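Local coordinates for protein deseasin MCP-01 (Pseudoalteromonas sp., PDB 3VV3) that degrades collagen as a serine protease of the subtilisin family, probably through a Ser-His-Asp catalytic triad, at residues R167-S172 / I194-A199. Sequence-based numbering, arbitrary orientation.
Sequences RVLNNS and ILFVAA
Leu-169 and Ile-194 form the apolar centre of this strand pair, with CG of Leu-169 lying 3.6 Å from CG2 of Ile-194 and CD1 touching the same methyl. CD1 of Leu-169 also approaches CD2 of Phe-196 obliquely, at 4.3 Å. Diagonally across the ladder, the side-chain amide of Asn-171 lies over a face of the Phe-196 ring, its plane turned only 12° from the ring and its CG 3.3 Å from CZ. The first torsions bring the two groups together: CG of Phe-196 is anti to its backbone N (chi1 -172°), on the carbonyl side, whereas CG of Asn-171 sits beside its own N (chi1 -57°). Helix 146-161 packs on this face through Met-156 and Ile-153. An alanine in place of Phe-196 would probably leave the Asn-171 amide without its flat support and open a gap beside Leu-169 and Ile-153. On the reverse face, CG1 of Val-168 meets CG2 of Val-197 at 4.2 Å, while Asn-170 packs against helices 105-114 and 269-284. Between the faces runs a parallel ladder. Leu-169 N donates to Leu-195 O (2.8 Å), and Val-197 N donates to Leu-169 O (2.9 Å). Toward the C-terminal ends the bonding weakens, Ala-199 N standing 3.3 Å from Asn-171 O. There Ser-172 OG hydrogen-bonds with the backbone O of Ser-270 and its side chain touches His-105, two members of the presumed triad; at the other end the Arg-167 guanidinium bonds to Asp-193 O and Leu-290 O. The pair thus closes the right-handed beta-alpha-beta crossover through helix 180-191, and hydrocarbon packing on the Leu-169 face gives way to the Asn-171 amide stack and then to Ser-172, which puts a polar end of the first strand beside the probable catalytic residues His-105 and Ser-270.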
ATOM      1  N   ARG A 167      13.311 -21.686   8.892  1.00  5.21           N
ATOM      2  CA  ARG A 167      12.066 -22.445   8.843  1.00  5.57           C
ATOM      3  C   ARG A 167      10.823 -21.574   8.743  1.00  4.52           C
ATOM      4  O   ARG A 167       9.706 -22.076   8.870  1.00  6.10           O
ATOM      5  CB  ARG A 167      11.951 -23.373  10.061  1.00  5.83           C
ATOM      6  CG  ARG A 167      13.031 -24.461  10.076  1.00  6.35           C
ATOM      7  CD  ARG A 167      12.701 -25.528  11.101  1.00  8.05           C
ATOM      8  NE  ARG A 167      11.369 -26.070  10.865  1.00  6.47           N
ATOM      9  CZ  ARG A 167      10.662 -26.742  11.767  1.00 10.58           C
ATOM     10  NH1 ARG A 167      11.162 -26.971  12.978  1.00  7.76           N
ATOM     11  NH2 ARG A 167       9.450 -27.176  11.457  1.00  7.35           N
ATOM     12  N   VAL A 168      11.018 -20.276   8.511  1.00  4.52           N
ATOM     13  CA  VAL A 168       9.892 -19.346   8.394  1.00  3.44           C
ATOM     14  C   VAL A 168      10.124 -18.382   7.245  1.00  3.50           C
ATOM     15  O   VAL A 168      11.193 -17.777   7.143  1.00  4.14           O
ATOM     16  CB  VAL A 168       9.682 -18.512   9.681  1.00  5.30           C
ATOM     17  CG1 VAL A 168       8.492 -17.552   9.492  1.00  3.76           C
ATOM     18  CG2 VAL A 168       9.463 -19.414  10.900  1.00  7.48           C
ATOM     19  N   LEU A 169       9.127 -18.258   6.370  1.00  3.75           N
ATOM     20  CA  LEU A 169       9.156 -17.268   5.301  1.00  3.89           C
ATOM     21  C   LEU A 169       8.007 -16.294   5.471  1.00  3.14           C
ATOM     22  O   LEU A 169       6.859 -16.696   5.706  1.00  6.53           O
ATOM     23  CB  LEU A 169       9.041 -17.932   3.927  1.00  5.00           C
ATOM     24  CG  LEU A 169      10.214 -18.818   3.545  1.00  3.66           C
ATOM     25  CD1 LEU A 169       9.917 -19.499   2.212  1.00  5.39           C
ATOM     26  CD2 LEU A 169      11.485 -17.970   3.479  1.00  7.15           C
ATOM     27  N   ASN A 170       8.325 -15.011   5.350  1.00  3.30           N
ATOM     28  CA  ASN A 170       7.318 -13.965   5.384  1.00  4.56           C
ATOM     29  C   ASN A 170       6.977 -13.513   3.970  1.00  4.69           C
ATOM     30  O   ASN A 170       7.855 -13.066   3.217  1.00  4.53           O
ATOM     31  CB  ASN A 170       7.824 -12.780   6.198  1.00  3.77           C
ATOM     32  CG  ASN A 170       6.779 -11.704   6.345  1.00  4.00           C
ATOM     33  OD1 ASN A 170       6.614 -10.848   5.471  1.00  9.54           O
ATOM     34  ND2 ASN A 170       6.050 -11.754   7.436  1.00  2.15           N
ATOM     35  N   ASN A 171       5.703 -13.631   3.608  1.00  4.54           N
ATOM     36  CA  ASN A 171       5.249 -13.272   2.272  1.00  5.98           C
ATOM     37  C   ASN A 171       4.133 -12.243   2.309  1.00  4.42           C
ATOM     38  O   ASN A 171       2.952 -12.589   2.196  1.00  6.46           O
ATOM     39  CB  ASN A 171       4.813 -14.527   1.516  1.00  4.58           C
ATOM     40  CG  ASN A 171       5.918 -15.559   1.448  1.00  6.52           C
ATOM     41  OD1 ASN A 171       6.014 -16.451   2.303  1.00 10.75           O
ATOM     42  ND2 ASN A 171       6.783 -15.421   0.460  1.00  3.58           N
ATOM     43  N   SER A 172       4.529 -10.987   2.501  1.00  5.12           N
ATOM     44  CA  SER A 172       3.596  -9.859   2.564  1.00  6.90           C
ATOM     45  C   SER A 172       3.365  -9.298   1.174  1.00  9.31           C
ATOM     46  O   SER A 172       3.704  -8.145   0.881  1.00  8.64           O
ATOM     47  CB  SER A 172       4.143  -8.770   3.487  1.00  3.89           C
ATOM     48  OG  SER A 172       4.153  -9.211   4.837  1.00  5.90           O
ATOM     49  N   ILE A 194       9.674 -25.719   6.086  1.00  4.77           N
ATOM     50  CA  ILE A 194       9.538 -24.267   6.135  1.00  3.81           C
ATOM     51  C   ILE A 194       8.065 -23.869   6.184  1.00  5.21           C
ATOM     52  O   ILE A 194       7.242 -24.405   5.445  1.00  6.89           O
ATOM     53  CB  ILE A 194      10.215 -23.620   4.912  1.00  4.47           C
ATOM     54  CG1 ILE A 194      11.710 -23.955   4.919  1.00  5.90           C
ATOM     55  CG2 ILE A 194       9.996 -22.096   4.899  1.00  4.74           C
ATOM     56  CD1 ILE A 194      12.459 -23.481   3.673  1.00  5.60           C
ATOM     57  N   LEU A 195       7.751 -22.932   7.073  1.00  5.40           N
ATOM     58  CA  LEU A 195       6.404 -22.398   7.204  1.00  6.09           C
ATOM     59  C   LEU A 195       6.291 -21.172   6.312  1.00  4.21           C
ATOM     60  O   LEU A 195       7.124 -20.274   6.389  1.00  5.21           O
ATOM     61  CB  LEU A 195       6.158 -21.995   8.657  1.00  4.35           C
ATOM     62  CG  LEU A 195       4.805 -21.378   9.010  1.00  5.77           C
ATOM     63  CD1 LEU A 195       3.737 -22.460   9.026  1.00  6.42           C
ATOM     64  CD2 LEU A 195       4.900 -20.691  10.369  1.00  6.52           C
ATOM     65  N   PHE A 196       5.253 -21.136   5.475  1.00  4.23           N
ATOM     66  CA  PHE A 196       5.086 -20.098   4.457  1.00  5.38           C
ATOM     67  C   PHE A 196       3.948 -19.202   4.912  1.00  4.61           C
ATOM     68  O   PHE A 196       2.782 -19.535   4.709  1.00  3.84           O
ATOM     69  CB  PHE A 196       4.735 -20.756   3.105  1.00  5.47           C
ATOM     70  CG  PHE A 196       4.729 -19.806   1.919  1.00  5.25           C
ATOM     71  CD1 PHE A 196       3.630 -18.999   1.659  1.00  5.27           C
ATOM     72  CD2 PHE A 196       5.816 -19.752   1.052  1.00  7.06           C
ATOM     73  CE1 PHE A 196       3.620 -18.140   0.562  1.00  5.70           C
ATOM     74  CE2 PHE A 196       5.818 -18.892  -0.043  1.00  7.29           C
ATOM     75  CZ  PHE A 196       4.720 -18.088  -0.286  1.00  6.92           C
ATOM     76  N   VAL A 197       4.284 -18.079   5.545  1.00  5.31           N
ATOM     77  CA  VAL A 197       3.264 -17.171   6.065  1.00  3.91           C
ATOM     78  C   VAL A 197       2.878 -16.173   4.979  1.00  5.34           C
ATOM     79  O   VAL A 197       3.749 -15.606   4.328  1.00  4.72           O
ATOM     80  CB  VAL A 197       3.774 -16.418   7.299  1.00  4.36           C
ATOM     81  CG1 VAL A 197       2.623 -15.710   8.002  1.00  4.59           C
ATOM     82  CG2 VAL A 197       4.470 -17.391   8.251  1.00  5.70           C
ATOM     83  N   ALA A 198       1.579 -15.964   4.775  1.00  3.85           N
ATOM     84  CA  ALA A 198       1.118 -15.170   3.635  1.00  6.27           C
ATOM     85  C   ALA A 198      -0.042 -14.256   4.013  1.00  6.89           C
ATOM     86  O   ALA A 198      -0.885 -14.628   4.819  1.00  8.39           O
ATOM     87  CB  ALA A 198       0.702 -16.088   2.483  1.00  8.10           C
ATOM     88  N   ALA A 199      -0.078 -13.073   3.408  1.00  6.05           N
ATOM     89  CA  ALA A 199      -1.079 -12.060   3.718  1.00  5.12           C
ATOM     90  C   ALA A 199      -2.384 -12.354   2.992  1.00  5.03           C
ATOM     91  O   ALA A 199      -2.370 -12.747   1.824  1.00  5.88           O
ATOM     92  CB  ALA A 199      -0.566 -10.698   3.301  1.00  6.67           C
TER